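Local coordinates for acetolactate synthase isozyme 1 large subunit (Escherichia coli, PDB 6LPI), which belongs to the thiamine diphosphate-dependent enzyme family, holds thiamine diphosphate, magnesium and flavin-adenine dinucleotide, and assembles with a small subunit, at residues B[95-99]-B[133-137]; B[142-148]-B[174-179]; B[208-214]-B[337-343]. Residues are numbered along the deposited sequence.

Contact 1 (B[95-99]-B[133-137]); sequences IADAR and PITKH
Residues 95-99 form a turn and more of regular α-helix inside helix 86-101, with Arg99 N bonded to Ile95 O at 2.9 Å. Residues 133-137 run past this helix as an irregular connection: Ile134 (phi/psi -127/15) and Lys136 (-70/-31) bend the chain on either side of an extended Thr135 (-125/155), and His137 then enters strand 137-140. The backbones come closest where Ala96 CA lies 5.0 Å from Ile134 CA, and Arg99 CA follows 6.0 Å from Thr135 CA.

Ile134, with chi1 p and chi2 t, lays its branched side chain over the helix: its CG2 meets Ala96 CB and its CD1 meets Ile95 CG2, both at 3.8 Å. Alanine suits position 96 because its short side chain lets the loop come so near. Ile95 CG2 also lies 3.9 Å from Thr135 CG2, while the end of Ile95 leads away from the loop, and the residue also touches Leu105 and Cys107 of strand 105-111. Thr135 turns its OG1 back to Ser131 O. Arg99 (chi1 t, chi2 p) arches over the loop, its CB 3.4 Å from Ile134 O and its NH1 3.3 Å from Lys136 CA, so that Lys136 CA and Thr135 O cover one face of the guanidinium. No hydrogen bond crosses the interface; Lys136 sends its NZ off to Ile157 O.

Helix 86-101 thus packs on strand 105-111 and meets the loop leading to strand 137-140, within the parallel α/β fold typical of thiamine diphosphate-binding domains.

Contact 2 (B[142-148]-B[174-179]); sequences RHIEELP and VQTAVF
Segment 142-148 approaches as an exposed loop, takes up helical angles from Ile144 and runs into helix 147-159; Leu147 N bonds to Ile144 O at 2.9 Å. Opposite it, 174-179 leaves helix 172-175 at Gln175, turns through Thr176 and Ala177, and becomes extended at Val178 and Phe179. Ile144 CA and Val174 CA, 5.2 Å apart, mark the closest approach of the backbones.

The main bump is Ile144, fully stretched with chi1 and chi2 both t. It enters a hollow whose wall is Val174, whose floor is small Ala177 and whose far side is the Phe179 ring. Ile144 CB lies 3.8 Å from Val174 CG1; Ile144 CD1 reaches to 3.7 Å from Ala177 CB and 3.3 Å from Phe179 CD2. Ile144 CG1 sits over the ring face, 3.9 Å from the Phe179 centroid and 17° off the normal, a CH-pi contact. Phe179 takes chi1 p, and its CE1 lies 3.8 Å from Pro148 CD. Glu145 OE1 comes to the ring edge, 3.6 Å from Phe179 CD1. Leu147 CD2 closes the inner side at 4.3 Å from Val174 CG1.

Phe179 pairs through its backbone with Phe13, and Arg142 NH1 bonds to the backbone of the small subunit. Between the segments themselves there is no hydrogen bond, so the chemistry is that of a small hydrophobic cluster held by complementary shape, with the carboxylate of Glu145 at its edge.

Contact 3 (B[208-214]-B[337-343]); sequences INAAKRP and LVEAQPR
The C-terminal part of helix 198-210 and the residues after it (208-214) are embraced by an irregular connection, 337-343, with Asn209 CA 6.0 Å from Glu339 CA. Leu337 O accepts Asn209 ND2 at 3.2 Å. Val338 CG1 packs 4.1 Å from Ile208 CG2, and Glu339 N donates to Asn209 OD1 at 2.8 Å: a carboxamide, being both donor and acceptor, suits this clamp on a bare backbone. Gln341 then reaches back, its NE2 2.6 Å from Asn209 O. At Arg343 the chain takes left-handed angles (43/48), and the side chain returns to the helix: NH2 and NH1 both donate to Ile208 O, at 3.1 and 3.2 Å, while Pro214 CG covers a guanidinium face, 3.6 Å from NH1. These long side chains thus supply donors to carbonyls near the helix C-terminus. Arg343 NE bonds to Ala236 O, and Arg343 itself occupies the N-cap position of helix 344-354, so the contact joins that helix to helix 198-210 and to strand 214-218.

How the contacts relate
The three contacts follow one another in series along the chain, each closing before the next opens. Contacts 1 and 2, with centres 25 Å apart, belong to the N-terminal α/β domain: strand 137-140, at the edge of its parallel sheet, leads from 133-137 to 142-148. Segments of both lie near the small subunit, through Pro133 and His137 in contact 1 and Arg142 in contact 2, which also ties in strand 178-180, paired with strand 12-14. Helix 198-210, next in the chain, carries one side of contact 3 in the central domain, 58 Å from contact 2 and 39 Å from contact 1 between centres. Contacts 1 and 2 thus lie around one sheet and contact 3 around another, so none joins the two regions.

Contact 1 (B[95-99]-B[133-137])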
ATOM      1  N   ILE B  95      -2.758  -8.292  -5.649  1.00 42.27           N
ATOM      2  CA  ILE B  95      -1.785  -7.471  -6.371  1.00 39.37           C
ATOM      3  C   ILE B  95      -2.235  -6.002  -6.447  1.00 41.36           C
ATOM      4  O   ILE B  95      -1.462  -5.114  -6.110  1.00 37.86           O
ATOM      5  CB  ILE B  95      -1.456  -8.125  -7.743  1.00 39.06           C
ATOM      6  CG1 ILE B  95      -0.287  -9.094  -7.641  1.00 41.22           C
ATOM      7  CG2 ILE B  95      -1.047  -7.094  -8.760  1.00 45.28           C
ATOM      8  CD1 ILE B  95      -0.413 -10.248  -6.728  1.00 55.19           C
ATOM      9  N   ALA B  96      -3.488  -5.724  -6.802  1.00 43.06           N
ATOM     10  CA  ALA B  96      -3.969  -4.342  -6.858  1.00 36.20           C
ATOM     11  C   ALA B  96      -3.886  -3.658  -5.490  1.00 40.03           C
ATOM     12  O   ALA B  96      -3.484  -2.485  -5.380  1.00 33.03           O
ATOM     13  CB  ALA B  96      -5.405  -4.304  -7.385  1.00 27.49           C
ATOM     14  N   ASP B  97      -4.262  -4.378  -4.436  1.00 39.02           N
ATOM     15  CA  ASP B  97      -4.065  -3.855  -3.099  1.00 32.39           C
ATOM     16  C   ASP B  97      -2.599  -3.537  -2.876  1.00 36.28           C
ATOM     17  O   ASP B  97      -2.267  -2.503  -2.291  1.00 33.95           O
ATOM     18  CB  ASP B  97      -4.565  -4.840  -2.047  1.00 42.00           C
ATOM     19  CG  ASP B  97      -4.482  -4.272  -0.638  1.00 64.92           C
ATOM     20  OD1 ASP B  97      -5.390  -3.498  -0.252  1.00 76.70           O
ATOM     21  OD2 ASP B  97      -3.493  -4.577   0.076  1.00 66.75           O
ATOM     22  N   ALA B  98      -1.696  -4.416  -3.324  1.00 41.95           N
ATOM     23  CA  ALA B  98      -0.272  -4.110  -3.181  1.00 37.52           C
ATOM     24  C   ALA B  98       0.095  -2.827  -3.914  1.00 40.32           C
ATOM     25  O   ALA B  98       0.892  -2.024  -3.413  1.00 46.15           O
ATOM     26  CB  ALA B  98       0.582  -5.270  -3.686  1.00 36.11           C
ATOM     27  N   ARG B  99      -0.488  -2.615  -5.099  1.00 35.79           N
ATOM     28  CA  ARG B  99      -0.182  -1.429  -5.896  1.00 38.48           C
ATOM     29  C   ARG B  99      -0.606  -0.136  -5.198  1.00 35.57           C
ATOM     30  O   ARG B  99       0.209   0.780  -5.028  1.00 30.43           O
ATOM     31  CB  ARG B  99      -0.857  -1.529  -7.262  1.00 46.02           C
ATOM     32  CG  ARG B  99      -0.670  -0.294  -8.116  1.00 43.63           C
ATOM     33  CD  ARG B  99       0.753  -0.165  -8.539  1.00 47.43           C
ATOM     34  NE  ARG B  99       0.837   0.665  -9.730  1.00 50.30           N
ATOM     35  CZ  ARG B  99       1.922   1.328 -10.100  1.00 50.23           C
ATOM     36  NH1 ARG B  99       3.029   1.249  -9.375  1.00 58.10           N
ATOM     37  NH2 ARG B  99       1.897   2.066 -11.195  1.00 45.22           N
ATOM     38  N   PRO B 133      -2.691  -2.707 -15.695  1.00 40.50           N
ATOM     39  CA  PRO B 133      -3.112  -1.559 -14.879  1.00 36.51           C
ATOM     40  C   PRO B 133      -2.990  -1.727 -13.370  1.00 41.22           C
ATOM     41  O   PRO B 133      -3.327  -0.782 -12.649  1.00 34.39           O
ATOM     42  CB  PRO B 133      -4.587  -1.394 -15.272  1.00 31.35           C
ATOM     43  CG  PRO B 133      -5.038  -2.729 -15.617  1.00 35.71           C
ATOM     44  CD  PRO B 133      -3.855  -3.508 -16.129  1.00 30.93           C
ATOM     45  N   ILE B 134      -2.463  -2.832 -12.847  1.00 38.67           N
ATOM     46  CA  ILE B 134      -2.428  -3.021 -11.394  1.00 38.35           C
ATOM     47  C   ILE B 134      -1.027  -3.356 -10.909  1.00 36.78           C
ATOM     48  O   ILE B 134      -0.852  -3.849  -9.789  1.00 39.92           O
ATOM     49  CB  ILE B 134      -3.394  -4.133 -10.927  1.00 38.86           C
ATOM     50  CG1 ILE B 134      -3.030  -5.459 -11.622  1.00 42.35           C
ATOM     51  CG2 ILE B 134      -4.835  -3.717 -11.094  1.00 29.83           C
ATOM     52  CD1 ILE B 134      -3.847  -6.658 -11.226  1.00 31.55           C
ATOM     53  N   THR B 135      -0.021  -3.145 -11.741  1.00 38.19           N
ATOM     54  CA  THR B 135       1.323  -3.493 -11.327  1.00 37.96           C
ATOM     55  C   THR B 135       2.229  -2.283 -11.472  1.00 34.50           C
ATOM     56  O   THR B 135       1.958  -1.390 -12.262  1.00 35.01           O
ATOM     57  CB  THR B 135       1.858  -4.633 -12.151  1.00 35.66           C
ATOM     58  OG1 THR B 135       1.536  -4.376 -13.525  1.00 35.75           O
ATOM     59  CG2 THR B 135       1.147  -5.886 -11.722  1.00 28.52           C
ATOM     60  N   LYS B 136       3.312  -2.250 -10.695  1.00 38.84           N
ATOM     61  CA  LYS B 136       4.360  -1.283 -10.997  1.00 40.43           C
ATOM     62  C   LYS B 136       5.105  -1.652 -12.278  1.00 43.42           C
ATOM     63  O   LYS B 136       5.607  -0.764 -12.972  1.00 57.90           O
ATOM     64  CB  LYS B 136       5.342  -1.158  -9.822  1.00 31.59           C
ATOM     65  CG  LYS B 136       6.387  -0.098 -10.081  1.00 32.77           C
ATOM     66  CD  LYS B 136       7.590  -0.223  -9.207  1.00 33.95           C
ATOM     67  CE  LYS B 136       8.109   1.123  -8.840  1.00 35.28           C
ATOM     68  NZ  LYS B 136       9.396   1.097  -8.126  1.00 36.92           N
ATOM     69  N   HIS B 137       5.217  -2.941 -12.591  1.00 37.36           N
ATOM     70  CA  HIS B 137       5.625  -3.396 -13.923  1.00 36.27           C
ATOM     71  C   HIS B 137       5.329  -4.893 -14.027  1.00 33.59           C
ATOM     72  O   HIS B 137       5.104  -5.555 -13.011  1.00 35.70           O
ATOM     73  CB  HIS B 137       7.108  -3.114 -14.183  1.00 35.03           C
ATOM     74  CG  HIS B 137       7.515  -3.303 -15.603  1.00 40.49           C
ATOM     75  ND1 HIS B 137       6.695  -2.978 -16.665  1.00 45.72           N
ATOM     76  CD2 HIS B 137       8.661  -3.780 -16.142  1.00 47.25           C
ATOM     77  CE1 HIS B 137       7.326  -3.233 -17.799  1.00 49.94           C
ATOM     78  NE2 HIS B 137       8.523  -3.718 -17.511  1.00 47.44           N
TER

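Contact 2 (B[142-148]-B[174-179])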
ATOM      1  N   ARG B 142       9.253 -14.786 -22.834  1.00 69.83           N
ATOM      2  CA  ARG B 142       8.888 -15.539 -24.026  1.00 74.60           C
ATOM      3  C   ARG B 142       9.970 -16.574 -24.371  1.00 71.43           C
ATOM      4  O   ARG B 142       9.645 -17.582 -25.005  1.00 69.01           O
ATOM      5  CB  ARG B 142       8.682 -14.622 -25.256  1.00 75.55           C
ATOM      6  CG  ARG B 142       8.044 -13.187 -25.120  1.00 93.84           C
ATOM      7  CD  ARG B 142       7.405 -12.473 -26.329  1.00101.24           C
ATOM      8  NE  ARG B 142       6.317 -11.527 -26.171  1.00107.18           N
ATOM      9  CZ  ARG B 142       5.049 -11.692 -26.518  1.00110.66           C
ATOM     10  NH1 ARG B 142       4.224 -10.638 -26.394  1.00113.92           N
ATOM     11  NH2 ARG B 142       4.546 -12.884 -26.801  1.00106.61           N
ATOM     12  N   HIS B 143      11.247 -16.327 -24.025  1.00 67.82           N
ATOM     13  CA  HIS B 143      12.315 -17.327 -24.096  1.00 75.20           C
ATOM     14  C   HIS B 143      13.169 -17.254 -22.832  1.00 70.37           C
ATOM     15  O   HIS B 143      13.254 -16.219 -22.163  1.00 60.21           O
ATOM     16  CB  HIS B 143      13.232 -17.180 -25.336  1.00 83.98           C
ATOM     17  CG  HIS B 143      14.063 -18.410 -25.622  1.00 91.58           C
ATOM     18  ND1 HIS B 143      13.596 -19.689 -25.396  1.00 91.66           N
ATOM     19  CD2 HIS B 143      15.323 -18.554 -26.107  1.00 90.73           C
ATOM     20  CE1 HIS B 143      14.529 -20.565 -25.734  1.00 92.10           C
ATOM     21  NE2 HIS B 143      15.585 -19.902 -26.171  1.00 90.48           N
ATOM     22  N   ILE B 144      13.811 -18.386 -22.528  1.00 67.93           N
ATOM     23  CA  ILE B 144      14.482 -18.567 -21.245  1.00 64.25           C
ATOM     24  C   ILE B 144      15.691 -17.645 -21.117  1.00 64.95           C
ATOM     25  O   ILE B 144      16.064 -17.261 -20.006  1.00 66.51           O
ATOM     26  CB  ILE B 144      14.857 -20.054 -21.055  1.00 62.98           C
ATOM     27  CG1 ILE B 144      15.475 -20.328 -19.680  1.00 57.86           C
ATOM     28  CG2 ILE B 144      15.818 -20.533 -22.131  1.00 51.67           C
ATOM     29  CD1 ILE B 144      15.662 -21.816 -19.416  1.00 57.92           C
ATOM     30  N   GLU B 145      16.321 -17.266 -22.233  1.00 67.22           N
ATOM     31  CA  GLU B 145      17.480 -16.377 -22.178  1.00 70.48           C
ATOM     32  C   GLU B 145      17.160 -15.040 -21.510  1.00 68.63           C
ATOM     33  O   GLU B 145      18.082 -14.357 -21.042  1.00 65.80           O
ATOM     34  CB  GLU B 145      18.027 -16.124 -23.584  1.00 78.15           C
ATOM     35  CG  GLU B 145      18.250 -17.366 -24.450  1.00 88.41           C
ATOM     36  CD  GLU B 145      19.510 -18.146 -24.086  1.00100.06           C
ATOM     37  OE1 GLU B 145      19.954 -18.074 -22.919  1.00100.32           O
ATOM     38  OE2 GLU B 145      20.068 -18.822 -24.984  1.00105.84           O
ATOM     39  N   GLU B 146      15.884 -14.637 -21.464  1.00 68.63           N
ATOM     40  CA  GLU B 146      15.523 -13.401 -20.769  1.00 63.91           C
ATOM     41  C   GLU B 146      15.355 -13.574 -19.267  1.00 57.22           C
ATOM     42  O   GLU B 146      15.248 -12.571 -18.562  1.00 58.40           O
ATOM     43  CB  GLU B 146      14.247 -12.791 -21.352  1.00 62.93           C
ATOM     44  CG  GLU B 146      14.313 -12.549 -22.859  1.00 75.85           C
ATOM     45  CD  GLU B 146      12.991 -12.093 -23.462  1.00 82.47           C
ATOM     46  OE1 GLU B 146      13.017 -11.402 -24.510  1.00 84.12           O
ATOM     47  OE2 GLU B 146      11.929 -12.417 -22.883  1.00 84.04           O
ATOM     48  N   LEU B 147      15.345 -14.800 -18.761  1.00 51.68           N
ATOM     49  CA  LEU B 147      14.954 -15.019 -17.374  1.00 50.59           C
ATOM     50  C   LEU B 147      15.890 -14.364 -16.350  1.00 58.68           C
ATOM     51  O   LEU B 147      15.390 -13.899 -15.311  1.00 57.16           O
ATOM     52  CB  LEU B 147      14.815 -16.515 -17.142  1.00 43.47           C
ATOM     53  CG  LEU B 147      13.932 -16.867 -15.967  1.00 42.98           C
ATOM     54  CD1 LEU B 147      12.744 -15.933 -15.929  1.00 41.65           C
ATOM     55  CD2 LEU B 147      13.451 -18.248 -16.192  1.00 41.81           C
ATOM     56  N   PRO B 148      17.230 -14.346 -16.522  1.00 62.34           N
ATOM     57  CA  PRO B 148      18.074 -13.600 -15.573  1.00 59.55           C
ATOM     58  C   PRO B 148      17.692 -12.128 -15.498  1.00 56.74           C
ATOM     59  O   PRO B 148      17.259 -11.672 -14.433  1.00 63.33           O
ATOM     60  CB  PRO B 148      19.478 -13.822 -16.133  1.00 50.60           C
ATOM     61  CG  PRO B 148      19.394 -15.142 -16.764  1.00 51.06           C
ATOM     62  CD  PRO B 148      18.046 -15.174 -17.425  1.00 59.42           C
ATOM     63  N   VAL B 174       9.237 -22.434 -20.985  1.00 60.14           N
ATOM     64  CA  VAL B 174      10.445 -21.747 -20.553  1.00 58.87           C
ATOM     65  C   VAL B 174      10.981 -22.337 -19.257  1.00 54.57           C
ATOM     66  O   VAL B 174      12.196 -22.471 -19.085  1.00 53.97           O
ATOM     67  CB  VAL B 174      10.184 -20.244 -20.430  1.00 48.41           C
ATOM     68  CG1 VAL B 174      11.355 -19.573 -19.719  1.00 42.37           C
ATOM     69  CG2 VAL B 174      10.022 -19.687 -21.814  1.00 48.38           C
ATOM     70  N   GLN B 175      10.090 -22.714 -18.341  1.00 54.61           N
ATOM     71  CA  GLN B 175      10.514 -23.330 -17.087  1.00 54.13           C
ATOM     72  C   GLN B 175      11.232 -24.662 -17.290  1.00 53.08           C
ATOM     73  O   GLN B 175      12.131 -24.995 -16.509  1.00 52.45           O
ATOM     74  CB  GLN B 175       9.312 -23.535 -16.177  1.00 49.66           C
ATOM     75  CG  GLN B 175       8.465 -22.306 -16.041  1.00 52.01           C
ATOM     76  CD  GLN B 175       7.210 -22.569 -15.268  1.00 57.80           C
ATOM     77  OE1 GLN B 175       7.181 -23.442 -14.394  1.00 58.16           O
ATOM     78  NE2 GLN B 175       6.156 -21.822 -15.576  1.00 60.59           N
ATOM     79  N   THR B 176      10.865 -25.440 -18.319  1.00 45.51           N
ATOM     80  CA  THR B 176      11.447 -26.770 -18.479  1.00 57.01           C
ATOM     81  C   THR B 176      12.558 -26.809 -19.512  1.00 62.21           C
ATOM     82  O   THR B 176      13.195 -27.855 -19.676  1.00 62.95           O
ATOM     83  CB  THR B 176      10.380 -27.788 -18.911  1.00 52.27           C
ATOM     84  OG1 THR B 176       9.665 -27.285 -20.038  1.00 47.68           O
ATOM     85  CG2 THR B 176       9.384 -28.032 -17.759  1.00 46.67           C
ATOM     86  N   ALA B 177      12.822 -25.689 -20.177  1.00 67.25           N
ATOM     87  CA  ALA B 177      14.016 -25.506 -20.979  1.00 68.33           C
ATOM     88  C   ALA B 177      15.269 -25.567 -20.099  1.00 71.33           C
ATOM     89  O   ALA B 177      15.204 -25.525 -18.871  1.00 74.03           O
ATOM     90  CB  ALA B 177      13.935 -24.175 -21.728  1.00 61.13           C
ATOM     91  N   VAL B 178      16.420 -25.691 -20.749  1.00 68.15           N
ATOM     92  CA  VAL B 178      17.709 -25.651 -20.072  1.00 67.22           C
ATOM     93  C   VAL B 178      18.581 -24.586 -20.749  1.00 71.58           C
ATOM     94  O   VAL B 178      18.448 -24.311 -21.947  1.00 58.73           O
ATOM     95  CB  VAL B 178      18.368 -27.052 -20.053  1.00 59.19           C
ATOM     96  CG1 VAL B 178      18.312 -27.712 -21.415  1.00 63.03           C
ATOM     97  CG2 VAL B 178      19.792 -27.002 -19.523  1.00 61.42           C
ATOM     98  N   PHE B 179      19.433 -23.928 -19.968  1.00 72.43           N
ATOM     99  CA  PHE B 179      20.326 -22.923 -20.532  1.00 70.90           C
ATOM    100  C   PHE B 179      21.514 -22.791 -19.600  1.00 74.95           C
ATOM    101  O   PHE B 179      21.568 -23.428 -18.553  1.00 71.91           O
ATOM    102  CB  PHE B 179      19.586 -21.594 -20.791  1.00 70.81           C
ATOM    103  CG  PHE B 179      19.372 -20.722 -19.565  1.00 64.69           C
ATOM    104  CD1 PHE B 179      19.645 -19.361 -19.619  1.00 62.94           C
ATOM    105  CD2 PHE B 179      18.800 -21.238 -18.405  1.00 61.91           C
ATOM    106  CE1 PHE B 179      19.398 -18.541 -18.517  1.00 62.10           C
ATOM    107  CE2 PHE B 179      18.555 -20.427 -17.304  1.00 58.52           C
ATOM    108  CZ  PHE B 179      18.854 -19.084 -17.353  1.00 57.60           C
TER

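Contact 3 (B[208-214]-B[337-343])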
ATOM      1  N   ILE B 208      10.241  26.686   7.490  1.00 65.70           N
ATOM      2  CA  ILE B 208       9.903  26.055   8.762  1.00 57.73           C
ATOM      3  C   ILE B 208      10.336  26.945   9.917  1.00 57.94           C
ATOM      4  O   ILE B 208       9.617  27.107  10.912  1.00 62.47           O
ATOM      5  CB  ILE B 208      10.551  24.661   8.863  1.00 55.17           C
ATOM      6  CG1 ILE B 208       9.830  23.644   7.979  1.00 55.95           C
ATOM      7  CG2 ILE B 208      10.608  24.179  10.312  1.00 51.33           C
ATOM      8  CD1 ILE B 208      10.673  22.433   7.656  1.00 44.02           C
ATOM      9  N   ASN B 209      11.498  27.564   9.788  1.00 51.65           N
ATOM     10  CA  ASN B 209      11.973  28.386  10.882  1.00 57.58           C
ATOM     11  C   ASN B 209      11.140  29.652  11.031  1.00 64.96           C
ATOM     12  O   ASN B 209      10.953  30.139  12.150  1.00 75.95           O
ATOM     13  CB  ASN B 209      13.453  28.711  10.642  1.00 54.70           C
ATOM     14  CG  ASN B 209      14.363  27.516  10.891  1.00 52.99           C
ATOM     15  OD1 ASN B 209      13.939  26.502  11.452  1.00 51.00           O
ATOM     16  ND2 ASN B 209      15.600  27.611  10.434  1.00 55.43           N
ATOM     17  N   ALA B 210      10.547  30.135   9.946  1.00 67.81           N
ATOM     18  CA  ALA B 210       9.798  31.381   9.978  1.00 60.93           C
ATOM     19  C   ALA B 210       8.299  31.190  10.133  1.00 58.04           C
ATOM     20  O   ALA B 210       7.569  32.181  10.161  1.00 65.82           O
ATOM     21  CB  ALA B 210      10.079  32.185   8.707  1.00 59.55           C
ATOM     22  N   ALA B 211       7.823  29.958  10.271  1.00 54.00           N
ATOM     23  CA  ALA B 211       6.392  29.696  10.269  1.00 52.14           C
ATOM     24  C   ALA B 211       5.800  29.892  11.662  1.00 56.49           C
ATOM     25  O   ALA B 211       6.403  29.492  12.663  1.00 53.38           O
ATOM     26  CB  ALA B 211       6.123  28.282   9.774  1.00 48.92           C
ATOM     27  N   LYS B 212       4.633  30.560  11.731  1.00 61.50           N
ATOM     28  CA  LYS B 212       3.988  30.748  13.033  1.00 59.20           C
ATOM     29  C   LYS B 212       3.322  29.462  13.520  1.00 58.80           C
ATOM     30  O   LYS B 212       3.401  29.138  14.711  1.00 71.47           O
ATOM     31  CB  LYS B 212       2.916  31.855  12.981  1.00 64.55           C
ATOM     32  CG  LYS B 212       3.235  33.148  12.190  1.00 78.37           C
ATOM     33  CD  LYS B 212       2.007  34.145  12.066  1.00 84.37           C
ATOM     34  CE  LYS B 212       1.182  34.006  10.729  1.00 82.71           C
ATOM     35  NZ  LYS B 212       0.120  35.079  10.467  1.00 73.55           N
ATOM     36  N   ARG B 213       2.713  28.683  12.625  1.00 52.30           N
ATOM     37  CA  ARG B 213       1.864  27.547  13.014  1.00 57.06           C
ATOM     38  C   ARG B 213       2.069  26.363  12.073  1.00 57.48           C
ATOM     39  O   ARG B 213       1.171  25.985  11.309  1.00 59.97           O
ATOM     40  CB  ARG B 213       0.385  27.955  13.057  1.00 47.62           C
ATOM     41  CG  ARG B 213       0.078  29.187  13.893  1.00 44.49           C
ATOM     42  CD  ARG B 213      -1.423  29.382  14.096  1.00 49.26           C
ATOM     43  NE  ARG B 213      -2.116  29.715  12.852  1.00 56.65           N
ATOM     44  CZ  ARG B 213      -2.194  30.937  12.335  1.00 61.02           C
ATOM     45  NH1 ARG B 213      -1.624  31.958  12.960  1.00 52.12           N
ATOM     46  NH2 ARG B 213      -2.838  31.132  11.186  1.00 69.29           N
ATOM     47  N   PRO B 214       3.230  25.727  12.124  1.00 51.48           N
ATOM     48  CA  PRO B 214       3.463  24.590  11.235  1.00 56.16           C
ATOM     49  C   PRO B 214       2.904  23.295  11.801  1.00 57.11           C
ATOM     50  O   PRO B 214       2.788  23.096  13.013  1.00 59.43           O
ATOM     51  CB  PRO B 214       4.994  24.525  11.163  1.00 59.53           C
ATOM     52  CG  PRO B 214       5.412  24.945  12.542  1.00 62.86           C
ATOM     53  CD  PRO B 214       4.378  25.964  13.014  1.00 57.60           C
ATOM     54  N   LEU B 337      19.731  22.313   9.847  1.00 69.44           N
ATOM     55  CA  LEU B 337      19.420  23.671   9.437  1.00 69.53           C
ATOM     56  C   LEU B 337      18.117  24.186  10.029  1.00 73.72           C
ATOM     57  O   LEU B 337      17.783  25.359   9.824  1.00 84.23           O
ATOM     58  CB  LEU B 337      19.389  23.766   7.909  1.00 71.67           C
ATOM     59  CG  LEU B 337      20.808  23.704   7.335  1.00 84.00           C
ATOM     60  CD1 LEU B 337      21.213  22.301   6.868  1.00 92.76           C
ATOM     61  CD2 LEU B 337      20.953  24.700   6.228  1.00 84.00           C
ATOM     62  N   VAL B 338      17.374  23.340  10.738  1.00 67.74           N
ATOM     63  CA  VAL B 338      16.094  23.717  11.331  1.00 57.50           C
ATOM     64  C   VAL B 338      16.356  24.192  12.753  1.00 60.07           C
ATOM     65  O   VAL B 338      16.921  23.452  13.558  1.00 65.85           O
ATOM     66  CB  VAL B 338      15.115  22.536  11.341  1.00 58.14           C
ATOM     67  CG1 VAL B 338      13.925  22.849  12.258  1.00 55.10           C
ATOM     68  CG2 VAL B 338      14.701  22.127   9.928  1.00 60.86           C
ATOM     69  N   GLU B 339      15.961  25.421  13.070  1.00 67.39           N
ATOM     70  CA  GLU B 339      16.138  25.891  14.439  1.00 67.40           C
ATOM     71  C   GLU B 339      15.203  25.154  15.400  1.00 69.80           C
ATOM     72  O   GLU B 339      14.190  24.568  15.009  1.00 71.84           O
ATOM     73  CB  GLU B 339      15.902  27.395  14.529  1.00 72.93           C
ATOM     74  CG  GLU B 339      16.893  28.224  13.727  1.00 85.07           C
ATOM     75  CD  GLU B 339      16.263  29.463  13.109  1.00 96.12           C
ATOM     76  OE1 GLU B 339      15.058  29.703  13.342  1.00 97.73           O
ATOM     77  OE2 GLU B 339      16.975  30.198  12.390  1.00101.91           O
ATOM     78  N   ALA B 340      15.594  25.154  16.675  1.00 79.00           N
ATOM     79  CA  ALA B 340      14.854  24.511  17.763  1.00 78.03           C
ATOM     80  C   ALA B 340      14.076  25.559  18.560  1.00 75.90           C
ATOM     81  O   ALA B 340      14.634  26.209  19.446  1.00 77.98           O
ATOM     82  CB  ALA B 340      15.810  23.728  18.655  1.00 82.23           C
ATOM     83  N   GLN B 341      12.787  25.749  18.225  1.00 73.41           N
ATOM     84  CA  GLN B 341      11.812  26.712  18.743  1.00 74.55           C
ATOM     85  C   GLN B 341      10.802  26.057  19.683  1.00 73.25           C
ATOM     86  O   GLN B 341      10.273  24.978  19.381  1.00 74.41           O
ATOM     87  CB  GLN B 341      11.037  27.380  17.609  1.00 78.17           C
ATOM     88  CG  GLN B 341      11.857  27.775  16.411  1.00 82.99           C
ATOM     89  CD  GLN B 341      11.047  28.591  15.418  1.00 85.71           C
ATOM     90  OE1 GLN B 341      10.140  29.330  15.804  1.00 91.47           O
ATOM     91  NE2 GLN B 341      11.367  28.457  14.134  1.00 82.08           N
ATOM     92  N   PRO B 342      10.493  26.691  20.800  1.00 73.54           N
ATOM     93  CA  PRO B 342       9.501  26.125  21.719  1.00 73.35           C
ATOM     94  C   PRO B 342       8.078  26.119  21.137  1.00 71.74           C
ATOM     95  O   PRO B 342       7.233  25.338  21.577  1.00 72.18           O
ATOM     96  CB  PRO B 342       9.571  27.066  22.924  1.00 69.53           C
ATOM     97  CG  PRO B 342      10.965  27.593  22.901  1.00 71.24           C
ATOM     98  CD  PRO B 342      11.333  27.713  21.449  1.00 69.13           C
ATOM     99  N   ARG B 343       7.825  27.006  20.178  1.00 72.96           N
ATOM    100  CA  ARG B 343       6.499  27.224  19.590  1.00 68.33           C
ATOM    101  C   ARG B 343       5.415  27.251  20.664  1.00 69.71           C
ATOM    102  O   ARG B 343       4.386  26.574  20.542  1.00 63.50           O
ATOM    103  CB  ARG B 343       6.065  26.293  18.453  1.00 62.08           C
ATOM    104  CG  ARG B 343       7.222  25.713  17.660  1.00 65.17           C
ATOM    105  CD  ARG B 343       7.227  26.262  16.248  1.00 75.06           C
ATOM    106  NE  ARG B 343       8.281  25.672  15.428  1.00 73.92           N
ATOM    107  CZ  ARG B 343       8.618  26.121  14.223  1.00 60.60           C
ATOM    108  NH1 ARG B 343       7.984  27.162  13.715  1.00 62.26           N
ATOM    109  NH2 ARG B 343       9.593  25.539  13.533  1.00 53.13           N
TER